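Local coordinates for histidine-containing phosphotransfer protein 2 (Oryza sativa, PDB 1YVI), which relays phosphoryl groups between cytokinin sensor histidine kinases and response regulators in the multistep His-to-Asp phosphorelay, at residues A[8-13]-A[135-140]; A[95-100]-A[118-123]. One frame throughout, in Å; residues are numbered along the deposited sequence.

Contact 1: A[8-13]-A[135-140]; sequences DQLTAL and LQLEQQ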
# COMPACT_ATOMS: atom_id res chain seq x y z
N ASP A 8 2.77 -12.29 20.28
CA ASP A 8 1.85 -13.22 19.69
C ASP A 8 0.74 -12.52 18.93
O ASP A 8 0.27 -13.05 17.93
CB ASP A 8 1.21 -14.13 20.75
CG ASP A 8 2.19 -15.19 21.29
OD1 ASP A 8 3.24 -15.48 20.65
OD2 ASP A 8 1.88 -15.72 22.37
N GLN A 9 0.28 -11.41 19.48
CA GLN A 9 -0.66 -10.53 18.76
C GLN A 9 -0.07 -10.08 17.41
O GLN A 9 -0.74 -10.14 16.39
CB GLN A 9 -0.98 -9.31 19.61
CG GLN A 9 -1.94 -9.64 20.73
CD GLN A 9 -2.06 -8.51 21.74
OE1 GLN A 9 -2.66 -7.47 21.46
NE2 GLN A 9 -1.48 -8.71 22.95
N LEU A 10 1.16 -9.61 17.41
CA LEU A 10 1.81 -9.21 16.18
C LEU A 10 2.00 -10.37 15.20
O LEU A 10 1.81 -10.20 14.00
CB LEU A 10 3.13 -8.51 16.50
CG LEU A 10 3.94 -8.01 15.28
CD1 LEU A 10 3.09 -6.96 14.47
CD2 LEU A 10 5.33 -7.44 15.67
N THR A 11 2.39 -11.55 15.70
CA THR A 11 2.57 -12.73 14.86
C THR A 11 1.25 -13.11 14.20
O THR A 11 1.20 -13.41 12.99
CB THR A 11 3.09 -13.91 15.72
OG1 THR A 11 4.39 -13.56 16.19
CG2 THR A 11 3.15 -15.23 14.93
N ALA A 12 0.18 -13.10 15.01
CA ALA A 12 -1.15 -13.38 14.52
C ALA A 12 -1.55 -12.40 13.41
O ALA A 12 -2.03 -12.81 12.35
CB ALA A 12 -2.15 -13.33 15.67
N LEU A 13 -1.38 -11.11 13.66
CA LEU A 13 -1.68 -10.10 12.61
C LEU A 13 -0.90 -10.32 11.32
O LEU A 13 -1.50 -10.37 10.24
CB LEU A 13 -1.43 -8.69 13.11
CG LEU A 13 -1.67 -7.54 12.12
CD1 LEU A 13 -3.16 -7.46 11.76
CD2 LEU A 13 -1.25 -6.27 12.79
N LEU A 135 1.57 -1.15 13.49
CA LEU A 135 2.39 -0.01 14.03
C LEU A 135 2.19 0.20 15.53
O LEU A 135 3.15 0.47 16.29
CB LEU A 135 2.10 1.31 13.29
CG LEU A 135 2.54 1.34 11.82
CD1 LEU A 135 1.99 2.58 11.09
CD2 LEU A 135 4.06 1.33 11.71
N GLN A 136 0.92 0.16 15.93
CA GLN A 136 0.53 0.28 17.32
C GLN A 136 1.15 -0.87 18.11
O GLN A 136 1.79 -0.64 19.15
CB GLN A 136 -0.99 0.30 17.38
CG GLN A 136 -1.69 0.59 18.71
CD GLN A 136 -3.20 0.89 18.44
OE1 GLN A 136 -3.67 0.73 17.30
NE2 GLN A 136 -3.95 1.33 19.47
N LEU A 137 1.01 -2.11 17.62
CA LEU A 137 1.69 -3.26 18.27
C LEU A 137 3.21 -3.13 18.30
O LEU A 137 3.82 -3.36 19.36
CB LEU A 137 1.29 -4.62 17.62
CG LEU A 137 -0.21 -4.97 17.70
CD1 LEU A 137 -0.54 -6.24 16.84
CD2 LEU A 137 -0.58 -5.18 19.14
N GLU A 138 3.83 -2.77 17.17
CA GLU A 138 5.27 -2.56 17.12
C GLU A 138 5.69 -1.50 18.17
O GLU A 138 6.63 -1.73 18.95
CB GLU A 138 5.77 -2.20 15.69
CG GLU A 138 5.69 -3.34 14.66
CD GLU A 138 6.98 -4.14 14.47
OE1 GLU A 138 7.50 -4.73 15.46
OE2 GLU A 138 7.48 -4.19 13.30
N GLN A 139 4.97 -0.38 18.22
CA GLN A 139 5.22 0.68 19.23
C GLN A 139 5.29 0.12 20.66
O GLN A 139 6.25 0.38 21.40
CB GLN A 139 4.19 1.81 19.16
CG GLN A 139 4.52 2.88 18.13
CD GLN A 139 3.31 3.74 17.71
OE1 GLN A 139 2.34 3.90 18.47
NE2 GLN A 139 3.38 4.31 16.50
N GLN A 140 4.30 -0.67 21.03
CA GLN A 140 4.26 -1.25 22.37
C GLN A 140 5.42 -2.25 22.60
O GLN A 140 6.00 -2.33 23.69
CB GLN A 140 2.90 -1.91 22.64
CG GLN A 140 1.72 -0.97 22.44
CD GLN A 140 0.39 -1.70 22.59
OE1 GLN A 140 0.00 -2.11 23.68
NE2 GLN A 140 -0.32 -1.86 21.49
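Leu137 and Leu10 meet across the contact through different first torsions. In Leu137 CG stands anti to its own carbonyl carbon (chi1 -61°), and the branch it carries reaches the 8-13 helix; in Leu10 CG lies anti to the backbone N (chi1 -180°), beside the carbonyl carbon. The result is that CD1 of Leu137 comes down on the backbone of its partner, 3.8 Å from Leu10 N, while on the Leu10 side CD1 approaches Leu137 CB at 4.3 Å. The other methyl of Leu137, CD2, touches Gln9 OE1 at 3.9 Å, with the two side chains crossing at about a right angle. One turn further along, Leu13 CD2 lies 4.1 Å from Leu137 CD1. The two methyls of Leu137 thus divide the work: CD1 sits among Gln9 CB, the Leu10 backbone and Leu13 CD2, while CD2 meets CB and the amide oxygen of Gln9, whose NE2 makes a weak hydrogen bond to Ala5 O in its own helix. Glu138 brings OE1 to 3.5 Å from Leu10 CD2, a carboxylate oxygen against a methyl.

The axes of segments 8-13 and 135-140 approach to 9.9 Å, roughly antiparallel at 153°. The first lies on helix 2-19, the second in the C-terminal part of helix 110-142. Leu10 and Leu13 also touch Met134 of the latter, and Leu6 extends the seam along Leu137; Glu138 packs on Ser44 of helix 42-65 as well.

No hydrogen bond or salt bridge spans the two segments. Apolar packing is the main component, and leucine suits it because its branched end gives two methyls that can touch several residues at once. The buried Glu138 carboxylate gains no bond from segment 8-13, which may cost some desolvation.

Contact 2: A[95-100]-A[118-123]; sequences KFTCMQ and AVVRND
Thr97 faces the 118-123 helix with all three of its side-chain atoms near the other segment. CB, the branch point, lies 3.8 Å from Asp123 OD2. The methyl CG2, anti to the backbone N, turns to the apolar side and packs 3.6 Å from Val120 CG2 and 3.7 Å from Val119 CG1. The hydroxyl OG1, anti to the carbonyl carbon (chi1 -61°), meets Asp123 tip to tip, with 2.8 Å between OG1 and OD2. It also lies within hydrogen-bonding reach of Lys93 O, one turn back in its own helix. A beta-branched residue suits this place: it offers a methyl to the valines and a hydroxyl to the carboxylate from one carbon.

On the more buried flank, Cys98 SG makes a looser contact, 4.5 Å from Val120 CG2. Val120 continues inward onto Leu82 and Ile58, and Cys98 onto Val79, so the seam joins the core of the HPt four-helix bundle. Segments 95-100 and 118-123, on the consecutive helices 92-106 and 110-142, run antiparallel at 172°.

OG1 can give its one proton to either Asp123 OD2 or Lys93 O, so the cross-helix bond is not settled. When the proton points to Asp123, the polar pair would add direction to an otherwise apolar helix packing.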
# COMPACT_ATOMS: atom_id res chain seq x y z
N LYS A 95 -0.67 -3.23 -6.05
CA LYS A 95 0.16 -3.38 -7.25
C LYS A 95 -0.66 -3.93 -8.44
O LYS A 95 -0.56 -3.40 -9.55
CB LYS A 95 1.40 -4.28 -6.93
CG LYS A 95 2.25 -4.53 -8.14
CD LYS A 95 3.29 -5.61 -7.92
CE LYS A 95 2.64 -6.98 -7.88
NZ LYS A 95 3.57 -8.00 -7.28
N PHE A 96 -1.41 -5.01 -8.25
CA PHE A 96 -2.13 -5.58 -9.39
C PHE A 96 -3.20 -4.67 -9.92
O PHE A 96 -3.39 -4.61 -11.14
CB PHE A 96 -2.70 -6.97 -9.11
CG PHE A 96 -1.66 -7.97 -8.75
CD1 PHE A 96 -0.51 -8.04 -9.48
CD2 PHE A 96 -1.82 -8.79 -7.66
CE1 PHE A 96 0.49 -8.94 -9.13
CE2 PHE A 96 -0.83 -9.69 -7.33
CZ PHE A 96 0.31 -9.75 -8.06
N THR A 97 -3.84 -3.91 -9.04
CA THR A 97 -4.87 -2.92 -9.47
C THR A 97 -4.23 -1.83 -10.33
O THR A 97 -4.76 -1.46 -11.39
CB THR A 97 -5.58 -2.39 -8.25
OG1 THR A 97 -6.23 -3.50 -7.59
CG2 THR A 97 -6.63 -1.34 -8.65
N CYS A 98 -3.05 -1.34 -9.91
CA CYS A 98 -2.27 -0.36 -10.73
C CYS A 98 -1.92 -0.87 -12.14
O CYS A 98 -1.92 -0.11 -13.12
CB CYS A 98 -0.95 0.05 -10.01
SG CYS A 98 -1.36 1.07 -8.55
N MET A 99 -1.57 -2.15 -12.22
CA MET A 99 -1.26 -2.79 -13.49
C MET A 99 -2.42 -2.69 -14.45
O MET A 99 -2.26 -2.31 -15.63
CB MET A 99 -0.87 -4.24 -13.23
CG MET A 99 0.55 -4.32 -12.69
SD MET A 99 1.07 -5.93 -12.08
CE MET A 99 1.14 -6.90 -13.58
N GLN A 100 -3.61 -2.98 -13.95
CA GLN A 100 -4.81 -3.00 -14.80
C GLN A 100 -5.15 -1.55 -15.19
O GLN A 100 -5.62 -1.25 -16.28
CB GLN A 100 -5.98 -3.62 -13.99
CG GLN A 100 -7.34 -3.60 -14.72
CD GLN A 100 -8.21 -4.84 -14.47
OE1 GLN A 100 -8.49 -5.24 -13.33
NE2 GLN A 100 -8.68 -5.45 -15.57
N ALA A 118 -10.95 4.14 -7.41
CA ALA A 118 -11.76 3.68 -6.27
C ALA A 118 -11.31 2.29 -5.79
O ALA A 118 -11.26 2.04 -4.58
CB ALA A 118 -13.27 3.69 -6.64
N VAL A 119 -10.99 1.37 -6.72
CA VAL A 119 -10.47 0.05 -6.32
C VAL A 119 -9.08 0.22 -5.64
O VAL A 119 -8.74 -0.51 -4.67
CB VAL A 119 -10.42 -0.97 -7.56
CG1 VAL A 119 -9.87 -2.34 -7.14
CG2 VAL A 119 -11.88 -1.10 -8.29
N VAL A 120 -8.27 1.13 -6.17
CA VAL A 120 -6.97 1.40 -5.52
C VAL A 120 -7.22 1.80 -4.06
O VAL A 120 -6.56 1.31 -3.11
CB VAL A 120 -6.14 2.46 -6.26
CG1 VAL A 120 -4.85 2.89 -5.38
CG2 VAL A 120 -5.68 1.94 -7.65
N ARG A 121 -8.21 2.64 -3.84
CA ARG A 121 -8.48 3.08 -2.48
C ARG A 121 -8.94 1.88 -1.66
O ARG A 121 -8.46 1.69 -0.53
CB ARG A 121 -9.58 4.13 -2.50
CG ARG A 121 -9.08 5.51 -2.80
CD ARG A 121 -10.20 6.55 -2.48
NE ARG A 121 -9.77 7.82 -3.05
CZ ARG A 121 -10.13 8.25 -4.27
NH1 ARG A 121 -10.97 7.54 -5.02
NH2 ARG A 121 -9.67 9.43 -4.71
N ASN A 122 -9.83 1.05 -2.23
CA ASN A 122 -10.33 -0.16 -1.48
C ASN A 122 -9.14 -1.00 -0.99
O ASN A 122 -9.05 -1.34 0.20
CB ASN A 122 -11.24 -1.01 -2.37
CG ASN A 122 -12.55 -0.29 -2.70
OD1 ASN A 122 -12.84 0.78 -2.15
ND2 ASN A 122 -13.33 -0.87 -3.62
N ASP A 123 -8.24 -1.34 -1.91
CA ASP A 123 -7.07 -2.20 -1.58
C ASP A 123 -6.09 -1.49 -0.64
O ASP A 123 -5.55 -2.11 0.26
CB ASP A 123 -6.34 -2.61 -2.87
CG ASP A 123 -7.15 -3.66 -3.70
OD1 ASP A 123 -7.90 -4.51 -3.14
OD2 ASP A 123 -6.98 -3.64 -4.91

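How the contacts relate
Both contacts use helix 110-142, contact 1 near its C-terminal end and contact 2 in its earlier half, on opposite sides of the chain's centre. Their own centres are 26 Å apart and they do not touch; along the chain, contact 2 is nested inside the loop that contact 1 closes. Each is partly buried. Contact 2 lies nearer the middle, where consecutive helices of the bundle pair and beta-branched side chains pack beside one polar pair. Contact 1, toward one end of the molecule, packs the N-terminal helix through larger leucines and has no hydrogen bond. One long helix thus presents different chemistry to different partners.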